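TetR transcriptional regulator (Chloroflexus aurantiacus, PDB 3QBM) probably binds DNA as a two-fold dimer through an N-terminal helix-turn-helix and regulates transcription. Local coordinates at the interface of chains A and B. Sequence-based numbering; all coordinates share one arbitrary frame. Chains: chain A/B, TetR transcriptional regulator.

Contact 1: the interface of chains A and B. Residues chain A 107, 110-111, 114, 166, 170; chain B 107-108, 111, 170, 173-174.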
ATOM      1  N   LEU A 107       6.024   3.054  -0.226  1.00 14.05           N
ATOM      2  CA  LEU A 107       4.930   2.093  -0.325  1.00 14.61           C
ATOM      3  C   LEU A 107       5.425   0.759  -0.884  1.00 14.96           C
ATOM      4  O   LEU A 107       5.158  -0.310  -0.317  1.00 13.86           O
ATOM      5  CB  LEU A 107       3.799   2.648  -1.206  1.00 13.22           C
ATOM      6  CG  LEU A 107       2.619   1.767  -1.618  1.00 13.09           C
ATOM      7  CD1 LEU A 107       1.845   1.276  -0.392  1.00 13.48           C
ATOM      8  CD2 LEU A 107       1.680   2.464  -2.646  1.00 14.05           C
ATOM      9  N   ALA A 110       7.695  -1.009   1.516  1.00 14.27           N
ATOM     10  CA  ALA A 110       6.964  -1.427   2.696  1.00 15.56           C
ATOM     11  C   ALA A 110       6.355  -2.796   2.490  1.00 13.66           C
ATOM     12  O   ALA A 110       6.483  -3.635   3.360  1.00 13.55           O
ATOM     13  CB  ALA A 110       5.827  -0.433   3.047  1.00 15.58           C
ATOM     14  N   ILE A 111       5.622  -2.981   1.387  1.00 12.11           N
ATOM     15  CA  ILE A 111       4.941  -4.245   1.151  1.00 14.42           C
ATOM     16  C   ILE A 111       5.926  -5.423   1.065  1.00 15.63           C
ATOM     17  O   ILE A 111       5.664  -6.503   1.594  1.00 15.19           O
ATOM     18  CB  ILE A 111       4.017  -4.185  -0.091  1.00 13.86           C
ATOM     19  CG1 ILE A 111       2.636  -3.640   0.286  1.00 18.63           C
ATOM     20  CG2 ILE A 111       3.807  -5.569  -0.716  1.00 15.94           C
ATOM     21  CD1 ILE A 111       2.642  -2.427   1.095  1.00 25.04           C
ATOM     22  N   ASP A 114       8.120  -5.560   4.908  1.00 17.65           N
ATOM     23  CA  ASP A 114       7.497  -5.595   6.214  1.00 16.75           C
ATOM     24  C   ASP A 114       7.646  -6.974   6.919  1.00 17.31           C
ATOM     25  O   ASP A 114       7.867  -7.003   8.100  1.00 19.05           O
ATOM     26  CB  ASP A 114       6.048  -5.062   6.195  1.00 15.59           C
ATOM     27  CG  ASP A 114       5.144  -5.765   5.190  1.00 19.14           C
ATOM     28  OD1 ASP A 114       5.570  -6.703   4.481  1.00 18.20           O
ATOM     29  OD2 ASP A 114       3.959  -5.365   5.126  1.00 16.88           O
ATOM     30  N   GLU A 166      -1.083   7.188   0.525  1.00 10.81           N
ATOM     31  CA  GLU A 166      -0.376   6.018   0.044  1.00 11.82           C
ATOM     32  C   GLU A 166      -1.346   4.970  -0.490  1.00 13.25           C
ATOM     33  O   GLU A 166      -1.055   4.357  -1.521  1.00 12.90           O
ATOM     34  CB  GLU A 166       0.524   5.395   1.124  1.00 12.74           C
ATOM     35  CG  GLU A 166       1.763   6.186   1.430  1.00 15.55           C
ATOM     36  CD  GLU A 166       2.833   6.099   0.360  1.00 16.35           C
ATOM     37  OE1 GLU A 166       2.519   5.952  -0.843  1.00 20.80           O
ATOM     38  OE2 GLU A 166       3.998   6.174   0.746  1.00 24.02           O
HETATM   39  N   MSE A 170      -1.550   3.428  -4.384  1.00 13.97           N
HETATM   40  CA  MSE A 170      -1.774   2.024  -4.714  1.00 14.03           C
HETATM   41  C   MSE A 170      -2.984   1.848  -5.662  1.00 14.42           C
HETATM   42  O   MSE A 170      -2.895   1.180  -6.691  1.00 16.04           O
HETATM   43  CB  MSE A 170      -2.037   1.224  -3.442  1.00 12.24           C
HETATM   44  CG  MSE A 170      -2.302  -0.287  -3.703  1.00 15.83           C
HETATM   45 SE   MSE A 170      -4.047  -0.794  -4.133  0.75 14.37          SE
HETATM   46  CE  MSE A 170      -4.848  -0.272  -2.398  1.00 17.49           C
TER
ATOM     47  N   LEU B 107      -3.742  -5.748  -1.438  1.00 15.04           N
ATOM     48  CA  LEU B 107      -2.698  -4.710  -1.345  1.00 15.35           C
ATOM     49  C   LEU B 107      -1.346  -5.292  -1.758  1.00 11.94           C
ATOM     50  O   LEU B 107      -0.634  -4.689  -2.555  1.00 13.47           O
ATOM     51  CB  LEU B 107      -2.599  -4.191   0.112  1.00 13.91           C
ATOM     52  CG  LEU B 107      -1.396  -3.350   0.499  1.00 12.42           C
ATOM     53  CD1 LEU B 107      -1.313  -2.093  -0.373  1.00 14.65           C
ATOM     54  CD2 LEU B 107      -1.484  -3.018   2.001  1.00 11.34           C
ATOM     55  N   ASN B 108      -0.995  -6.457  -1.224  1.00 12.33           N
ATOM     56  CA  ASN B 108       0.344  -7.016  -1.508  1.00 13.76           C
ATOM     57  C   ASN B 108       0.538  -7.326  -2.984  1.00 15.77           C
ATOM     58  O   ASN B 108       1.581  -7.000  -3.587  1.00 15.42           O
ATOM     59  CB  ASN B 108       0.651  -8.241  -0.626  1.00 12.24           C
ATOM     60  CG  ASN B 108       0.754  -7.885   0.848  1.00 14.04           C
ATOM     61  OD1 ASN B 108       0.940  -6.705   1.240  1.00 14.48           O
ATOM     62  ND2 ASN B 108       0.612  -8.887   1.689  1.00 13.63           N
ATOM     63  N   ILE B 111       0.894  -4.144  -5.397  1.00 19.01           N
ATOM     64  CA  ILE B 111       2.218  -3.536  -5.478  1.00 16.88           C
ATOM     65  C   ILE B 111       3.122  -4.300  -6.422  1.00 17.22           C
ATOM     66  O   ILE B 111       3.823  -3.690  -7.242  1.00 17.42           O
ATOM     67  CB  ILE B 111       2.883  -3.381  -4.077  1.00 13.64           C
ATOM     68  CG1 ILE B 111       2.506  -2.068  -3.414  1.00 20.59           C
ATOM     69  CG2 ILE B 111       4.417  -3.279  -4.196  1.00 14.80           C
ATOM     70  CD1 ILE B 111       1.081  -1.692  -3.415  1.00 16.44           C
HETATM   71  N   MSE B 170      -0.991  -1.013   5.258  1.00 13.41           N
HETATM   72  CA  MSE B 170       0.436  -0.855   4.978  1.00 13.37           C
HETATM   73  C   MSE B 170       1.185  -0.276   6.180  1.00 12.58           C
HETATM   74  O   MSE B 170       2.229  -0.819   6.625  1.00 11.80           O
HETATM   75  CB  MSE B 170       0.663   0.056   3.768  1.00 15.06           C
HETATM   76  CG  MSE B 170       2.127   0.268   3.394  1.00 11.56           C
HETATM   77 SE   MSE B 170       3.042   1.590   4.280  0.75 15.13          SE
HETATM   78  CE  MSE B 170       2.020   3.161   3.661  1.00 16.47           C
ATOM     79  N   ARG B 173       1.666  -2.603   9.472  1.00 14.72           N
ATOM     80  CA  ARG B 173       2.702  -3.658   9.425  1.00 18.12           C
ATOM     81  C   ARG B 173       4.121  -3.093   9.428  1.00 19.48           C
ATOM     82  O   ARG B 173       5.067  -3.776   9.807  1.00 19.30           O
ATOM     83  CB  ARG B 173       2.519  -4.576   8.221  1.00 16.70           C
ATOM     84  CG  ARG B 173       1.168  -5.325   8.159  1.00 17.49           C
ATOM     85  CD  ARG B 173       1.210  -6.560   7.189  1.00 21.00           C
ATOM     86  NE  ARG B 173       1.929  -7.681   7.777  1.00 20.41           N
ATOM     87  CZ  ARG B 173       1.455  -8.509   8.698  1.00 23.80           C
ATOM     88  NH1 ARG B 173       0.249  -8.348   9.189  1.00 18.17           N
ATOM     89  NH2 ARG B 173       2.222  -9.494   9.169  1.00 25.31           N
ATOM     90  N   ILE B 174       4.283  -1.868   8.955  1.00 20.19           N
ATOM     91  CA  ILE B 174       5.596  -1.233   9.005  1.00 20.04           C
ATOM     92  C   ILE B 174       5.913  -0.696  10.359  1.00 23.39           C
ATOM     93  O   ILE B 174       7.056  -0.858  10.844  1.00 26.66           O
ATOM     94  CB  ILE B 174       5.751  -0.110   7.998  1.00 22.14           C
ATOM     95  CG1 ILE B 174       5.960  -0.713   6.649  1.00 16.50           C
ATOM     96  CG2 ILE B 174       7.035   0.729   8.328  1.00 28.48           C
ATOM     97  CD1 ILE B 174       7.305  -1.468   6.484  1.00 16.76           C
TER
HETATM   98  O   HOH W   1       3.055  -6.656   2.932  1.00 12.20           O
HETATM   99  O   HOH W   2       3.340  -2.714   4.788  1.00 17.27           O
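A:Ile111 meets B:Met170 and B:Ile111 in an apolar, two-fold symmetric interface of helices that probably holds the TetR dimer together. The A:Ile111 side chain and that of B:Met170, a selenomethionine, cross at about a right angle. The tip CD1 of A:Ile111 lies 3.6 Å from CG of B:Met170. CG1 of A:Ile111 is 4.0 Å from CG1 of B:Ile111, its symmetry mate. The amide OD1 of B:Asn108 lies against both CG1 and the CG2 branch, which is anti to the backbone N. An alanine in place of A:Ile111 would probably open a gap between B:Met170 and B:Asn108 and free B:Met170 CG to shift. B:Met170 is bent at chi2 (-85°) and chi3 (-64°). The bends lay its selenium against A:Ala110 CB at 3.7 Å and turn its methyl CE toward A:Glu166 CB. CG1 of B:Ile174 also packs on A:Ala110 CB, at 3.6 Å. Polar links pass through water. OD2 of the A:Asp114 carboxylate holds water 1 at 2.7 Å, and this water also reaches B:Asn108 OD1. Water 2 joins the same OD2 to the carbonyl O of B:Met170. B:Arg173 NE is 4.1 Å from A:Asp114 OD2, too far for a bond, though its charge may still favour the carboxylate. A:Ile111 and A:Asp114 also belong to a magnesium site. Helices 105-113 of the two chains meet, and each packs on the partner's helix 154-175, in the C-terminal, tetracyclin repressor-like part.

Contact 2: the interface of chains A and B. Residues chain A 128-129, 132, 159, 162-163; chain B 171, 175, 179, 183.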
ATOM      1  N   ILE A 128       8.738   7.193   7.027  1.00 18.53           N
ATOM      2  CA  ILE A 128       7.403   7.474   7.556  1.00 17.07           C
ATOM      3  C   ILE A 128       7.534   8.378   8.799  1.00 18.54           C
ATOM      4  O   ILE A 128       6.782   9.315   8.953  1.00 14.01           O
ATOM      5  CB  ILE A 128       6.646   6.189   7.872  1.00 17.73           C
ATOM      6  CG1 ILE A 128       6.319   5.439   6.548  1.00 17.99           C
ATOM      7  CG2 ILE A 128       5.386   6.451   8.691  1.00 14.55           C
ATOM      8  CD1 ILE A 128       6.014   3.997   6.761  1.00 23.87           C
ATOM      9  N   ASP A 129       8.516   8.111   9.659  1.00 17.22           N
ATOM     10  CA  ASP A 129       8.740   8.960  10.835  1.00 19.25           C
ATOM     11  C   ASP A 129       9.173  10.381  10.490  1.00 18.21           C
ATOM     12  O   ASP A 129       8.826  11.310  11.206  1.00 19.44           O
ATOM     13  CB  ASP A 129       9.662   8.282  11.854  1.00 16.70           C
ATOM     14  CG  ASP A 129       8.969   7.131  12.577  1.00 24.43           C
ATOM     15  OD1 ASP A 129       7.732   6.994  12.464  1.00 21.67           O
ATOM     16  OD2 ASP A 129       9.654   6.336  13.245  1.00 23.42           O
ATOM     17  N   ARG A 132       5.868  12.074   9.549  1.00 13.66           N
ATOM     18  CA  ARG A 132       5.147  12.323  10.782  1.00 15.52           C
ATOM     19  C   ARG A 132       5.728  13.532  11.554  1.00 16.12           C
ATOM     20  O   ARG A 132       4.970  14.381  12.063  1.00 16.02           O
ATOM     21  CB  ARG A 132       5.203  11.070  11.674  1.00 15.31           C
ATOM     22  CG  ARG A 132       4.405   9.940  11.155  1.00 15.94           C
ATOM     23  CD  ARG A 132       4.680   8.644  11.872  1.00 14.64           C
ATOM     24  NE  ARG A 132       4.057   8.571  13.188  1.00 15.74           N
ATOM     25  CZ  ARG A 132       4.245   7.560  14.035  1.00 20.87           C
ATOM     26  NH1 ARG A 132       5.046   6.529  13.721  1.00 22.78           N
ATOM     27  NH2 ARG A 132       3.603   7.557  15.189  1.00 20.59           N
ATOM     28  N   LEU A 159      -0.727  10.298  10.477  1.00 12.81           N
ATOM     29  CA  LEU A 159      -0.947   8.924  10.078  1.00 12.31           C
ATOM     30  C   LEU A 159      -2.182   8.796   9.188  1.00 13.20           C
ATOM     31  O   LEU A 159      -2.173   7.984   8.273  1.00 12.92           O
ATOM     32  CB  LEU A 159      -1.063   8.021  11.291  1.00 12.92           C
ATOM     33  CG  LEU A 159       0.156   7.846  12.161  1.00 12.18           C
ATOM     34  CD1 LEU A 159      -0.266   7.138  13.458  1.00 14.44           C
ATOM     35  CD2 LEU A 159       1.232   7.052  11.512  1.00 15.46           C
ATOM     36  N   ILE A 162      -0.963  10.051   5.694  1.00 11.82           N
ATOM     37  CA  ILE A 162      -0.064   9.088   5.053  1.00 12.70           C
ATOM     38  C   ILE A 162      -0.779   7.834   4.551  1.00 11.86           C
ATOM     39  O   ILE A 162      -0.545   7.391   3.419  1.00 12.72           O
ATOM     40  CB  ILE A 162       1.114   8.699   5.983  1.00 11.98           C
ATOM     41  CG1 ILE A 162       1.945   9.938   6.269  1.00 12.62           C
ATOM     42  CG2 ILE A 162       1.973   7.563   5.357  1.00 13.34           C
ATOM     43  CD1 ILE A 162       2.918   9.762   7.511  1.00 12.53           C
ATOM     44  N   ALA A 163      -1.660   7.302   5.386  1.00 10.73           N
ATOM     45  CA  ALA A 163      -2.456   6.111   5.048  1.00 12.55           C
ATOM     46  C   ALA A 163      -3.302   6.422   3.827  1.00 14.13           C
ATOM     47  O   ALA A 163      -3.307   5.650   2.843  1.00 12.64           O
ATOM     48  CB  ALA A 163      -3.386   5.685   6.215  1.00 11.45           C
TER
ATOM     49  N   LEU B 171       0.664   0.822   6.725  1.00 12.17           N
ATOM     50  CA  LEU B 171       1.338   1.485   7.830  1.00 14.80           C
ATOM     51  C   LEU B 171       1.431   0.624   9.090  1.00 16.68           C
ATOM     52  O   LEU B 171       2.455   0.643   9.783  1.00 15.15           O
ATOM     53  CB  LEU B 171       0.676   2.825   8.176  1.00 13.96           C
ATOM     54  CG  LEU B 171       0.901   4.029   7.292  1.00 18.73           C
ATOM     55  CD1 LEU B 171       0.107   5.236   7.862  1.00 13.04           C
ATOM     56  CD2 LEU B 171       2.412   4.402   7.131  1.00 13.86           C
ATOM     57  N   LEU B 175       4.923  -0.054  10.975  1.00 23.06           N
ATOM     58  CA  LEU B 175       5.096   0.584  12.265  1.00 20.38           C
ATOM     59  C   LEU B 175       4.926  -0.428  13.396  1.00 24.86           C
ATOM     60  O   LEU B 175       5.299  -0.129  14.542  1.00 24.52           O
ATOM     61  CB  LEU B 175       4.141   1.771  12.431  1.00 23.46           C
ATOM     62  CG  LEU B 175       4.379   2.906  11.406  1.00 26.03           C
ATOM     63  CD1 LEU B 175       3.389   4.029  11.570  1.00 20.49           C
ATOM     64  CD2 LEU B 175       5.800   3.444  11.462  1.00 20.81           C
ATOM     65  N   THR B 179      -2.284   1.236  15.607  1.00 21.46           N
ATOM     66  CA  THR B 179      -2.768   2.595  15.665  1.00 19.35           C
ATOM     67  C   THR B 179      -3.172   3.226  14.322  1.00 16.98           C
ATOM     68  O   THR B 179      -4.198   3.851  14.277  1.00 15.70           O
ATOM     69  CB  THR B 179      -1.845   3.515  16.494  1.00 23.86           C
ATOM     70  OG1 THR B 179      -0.615   3.706  15.805  1.00 30.23           O
ATOM     71  CG2 THR B 179      -1.584   2.885  17.881  1.00 22.74           C
ATOM     72  N   HIS B 183      -6.950   4.727  13.771  1.00 15.84           N
ATOM     73  CA  HIS B 183      -7.211   6.106  13.378  1.00 15.59           C
ATOM     74  C   HIS B 183      -7.974   6.225  12.083  1.00 14.13           C
ATOM     75  O   HIS B 183      -8.850   7.087  11.972  1.00 15.19           O
ATOM     76  CB  HIS B 183      -5.927   6.900  13.235  1.00 19.45           C
ATOM     77  CG  HIS B 183      -5.140   6.976  14.501  1.00 21.67           C
ATOM     78  ND1 HIS B 183      -5.744   6.985  15.741  1.00 26.61           N
ATOM     79  CD2 HIS B 183      -3.810   7.065  14.723  1.00 28.57           C
ATOM     80  CE1 HIS B 183      -4.810   7.048  16.680  1.00 33.66           C
ATOM     81  NE2 HIS B 183      -3.628   7.114  16.090  1.00 27.20           N
TER
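A:Arg132 forms a salt bridge within its own chain, from NH1 to A:Asp129 OD1 at 3.0 Å, and presents the same NH1 to B:Leu175 across the interface. The associated hydrogen bond is weak, with 126° at the hydrogen. The bridge probably steadies the guanidinium, whose face is touched near the rim by CD2 of A:Leu159. B:Leu175 and A:Arg132 run alongside each other, pointing opposite ways, and B:Leu175 CD1 lies 3.7 Å from A:Arg132 NH1. That methyl also meets CD2 of A:Leu159. It rests over the seam where A:Arg132 and A:Leu159 meet.

B:Leu171 packs on chain A with both branches. The two methyls share A:Ile162 but otherwise part. CD2 of B:Leu171 sits 3.6 Å from CD1 of A:Ile128 and 3.7 Å from CG2 of A:Ile162. The B:Leu171 and A:Ile162 side chains cross at about a right angle. CD1 of B:Leu171 lies over the backbone of helix 154-175 of chain A, near the carbonyl O of A:Leu159 and the methyl CB of A:Ala163. At the far end, CD1 of A:Leu159 meets the imidazole of B:His183 at its edge, in plane, 3.8 Å from CD2. The carbonyl O of B:Thr179 lies above one face of that ring, toward the rim. The patch probably fixes how the end of helix 154-175 and the start of helix 179-196 of chain B dock against helices 118-144 and 154-175 of chain A.

Contact 3: the interface of chains A and B. Residues chain A 175, 179-180, 183; chain B 156, 159.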
ATOM      1  N   LEU A 175      -5.872   0.663 -10.691  1.00 16.27           N
ATOM      2  CA  LEU A 175      -7.033   1.016 -11.501  1.00 19.61           C
ATOM      3  C   LEU A 175      -6.677   1.790 -12.785  1.00 20.06           C
ATOM      4  O   LEU A 175      -7.532   1.941 -13.658  1.00 20.51           O
ATOM      5  CB  LEU A 175      -8.069   1.801 -10.681  1.00 17.99           C
ATOM      6  CG  LEU A 175      -8.634   1.114  -9.423  1.00 19.17           C
ATOM      7  CD1 LEU A 175      -9.682   2.019  -8.711  1.00 22.20           C
ATOM      8  CD2 LEU A 175      -9.182  -0.281  -9.687  1.00 25.72           C
ATOM      9  N   THR A 179      -8.103   9.081 -10.584  1.00 19.69           N
ATOM     10  CA  THR A 179      -9.292   9.410  -9.799  1.00 18.23           C
ATOM     11  C   THR A 179      -9.134   9.136  -8.280  1.00 17.32           C
ATOM     12  O   THR A 179      -9.504   9.992  -7.475  1.00 15.09           O
ATOM     13  CB  THR A 179     -10.532   8.719 -10.406  1.00 22.36           C
ATOM     14  OG1 THR A 179     -10.762   9.275 -11.714  1.00 27.25           O
ATOM     15  CG2 THR A 179     -11.764   8.912  -9.546  1.00 19.89           C
ATOM     16  N   PRO A 180      -8.571   7.987  -7.892  1.00 15.91           N
ATOM     17  CA  PRO A 180      -8.407   7.770  -6.446  1.00 14.81           C
ATOM     18  C   PRO A 180      -7.516   8.811  -5.728  1.00 14.89           C
ATOM     19  O   PRO A 180      -7.764   9.166  -4.576  1.00 13.84           O
ATOM     20  CB  PRO A 180      -7.749   6.370  -6.363  1.00 16.17           C
ATOM     21  CG  PRO A 180      -8.165   5.679  -7.619  1.00 17.21           C
ATOM     22  CD  PRO A 180      -8.193   6.778  -8.669  1.00 15.31           C
ATOM     23  N   HIS A 183      -9.613  12.115  -5.535  1.00 15.23           N
ATOM     24  CA  HIS A 183     -10.609  12.003  -4.470  1.00 15.99           C
ATOM     25  C   HIS A 183     -10.006  12.107  -3.078  1.00 13.14           C
ATOM     26  O   HIS A 183     -10.506  12.840  -2.268  1.00 12.61           O
ATOM     27  CB  HIS A 183     -11.363  10.681  -4.496  1.00 19.76           C
ATOM     28  CG  HIS A 183     -12.300  10.518  -5.643  1.00 24.99           C
ATOM     29  ND1 HIS A 183     -12.936  11.578  -6.250  1.00 29.87           N
ATOM     30  CD2 HIS A 183     -12.775   9.398  -6.244  1.00 31.07           C
ATOM     31  CE1 HIS A 183     -13.742  11.122  -7.197  1.00 35.13           C
ATOM     32  NE2 HIS A 183     -13.660   9.804  -7.219  1.00 27.81           N
TER
ATOM     33  N   ARG B 156     -17.110   7.371  -5.295  1.00 14.23           N
ATOM     34  CA  ARG B 156     -16.097   8.223  -4.679  1.00 15.40           C
ATOM     35  C   ARG B 156     -15.893   7.758  -3.226  1.00 15.47           C
ATOM     36  O   ARG B 156     -14.739   7.650  -2.733  1.00 14.95           O
ATOM     37  CB  ARG B 156     -16.551   9.681  -4.721  1.00 16.85           C
ATOM     38  CG  ARG B 156     -15.611  10.644  -3.997  1.00 27.54           C
ATOM     39  CD  ARG B 156     -16.165  12.074  -3.835  1.00 41.25           C
ATOM     40  NE  ARG B 156     -16.278  12.824  -5.088  1.00 52.29           N
ATOM     41  CZ  ARG B 156     -15.423  13.751  -5.545  1.00 57.92           C
ATOM     42  NH1 ARG B 156     -14.314  14.093  -4.877  1.00 55.94           N
ATOM     43  NH2 ARG B 156     -15.692  14.349  -6.706  1.00 55.49           N
ATOM     44  N   LEU B 159     -13.956   4.437  -3.187  1.00 12.21           N
ATOM     45  CA  LEU B 159     -12.512   4.628  -3.486  1.00 14.33           C
ATOM     46  C   LEU B 159     -11.804   5.245  -2.279  1.00 14.21           C
ATOM     47  O   LEU B 159     -10.671   4.843  -1.960  1.00 13.48           O
ATOM     48  CB  LEU B 159     -12.317   5.483  -4.736  1.00 15.92           C
ATOM     49  CG  LEU B 159     -12.691   4.844  -6.090  1.00 19.54           C
ATOM     50  CD1 LEU B 159     -12.559   5.830  -7.224  1.00 20.79           C
ATOM     51  CD2 LEU B 159     -11.831   3.647  -6.360  1.00 18.43           C
TER
HETATM   52  O   HOH W   3     -13.564  13.653  -2.134  1.00 33.00           O
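B:Leu159 is wedged among A:Leu175, A:Thr179 and A:His183, and this is the tightly packed part of the contact. Its two methyls divide the work. CD2 of B:Leu159 meets CD1 of A:Leu175 at 3.6 Å, and A:Pro180 flanks it more loosely. CD1 lies in plane at the edge of the A:His183 imidazole, 3.7 Å from its CD2. The same methyl touches CG2 of A:Thr179 at 3.9 Å, the two side chains crossing at about a right angle.

The other side is less well ordered and includes water 3. B:Arg156 bears on the imidazole there, but it is poorly ordered, and its details should be read with care. Its CG carbon is over the middle of one ring face, 3.6 Å from the centroid, in a CH-pi contact. The carbonyl O of A:Thr179 is near the opposite face, toward the rim, so the ring lies between the two. Farther along, the arginine chain bends at chi3 (-69°) and brings the guanidinium beside the ring, the two planes 48° apart. ND1 of A:His183 is 3.2 Å from NH1 of B:Arg156, yet it lies above the guanidinium plane. The pair thus looks more like a face contact than a directed hydrogen bond. The in-plane N-H of B:Arg156 NH1 goes instead to water 3, at 2.9 Å and 154° at the hydrogen. Water 3 is in turn 3.2 Å from the backbone carbonyl O of A:His183.

Contacts 1 and 2 have C-alpha centres about 12 Å apart, contacts 1 and 3 about 18 Å, and contacts 2 and 3 about 21 Å. Helix 154-175 takes part in all three. Contacts 2 and 3 are partly related by the two-fold: residues 159, 175, 179 and 183 recur with the chains exchanged. The shared parts are not identical, since the threonine at 179 turns its hydroxyl toward the leucine in contact 2 and its methyl in contact 3. Contact 1 brings the two copies of residue 111 together. The three patches probably belong to one mainly apolar seam, which probably sets the spacing of the two DNA-binding parts.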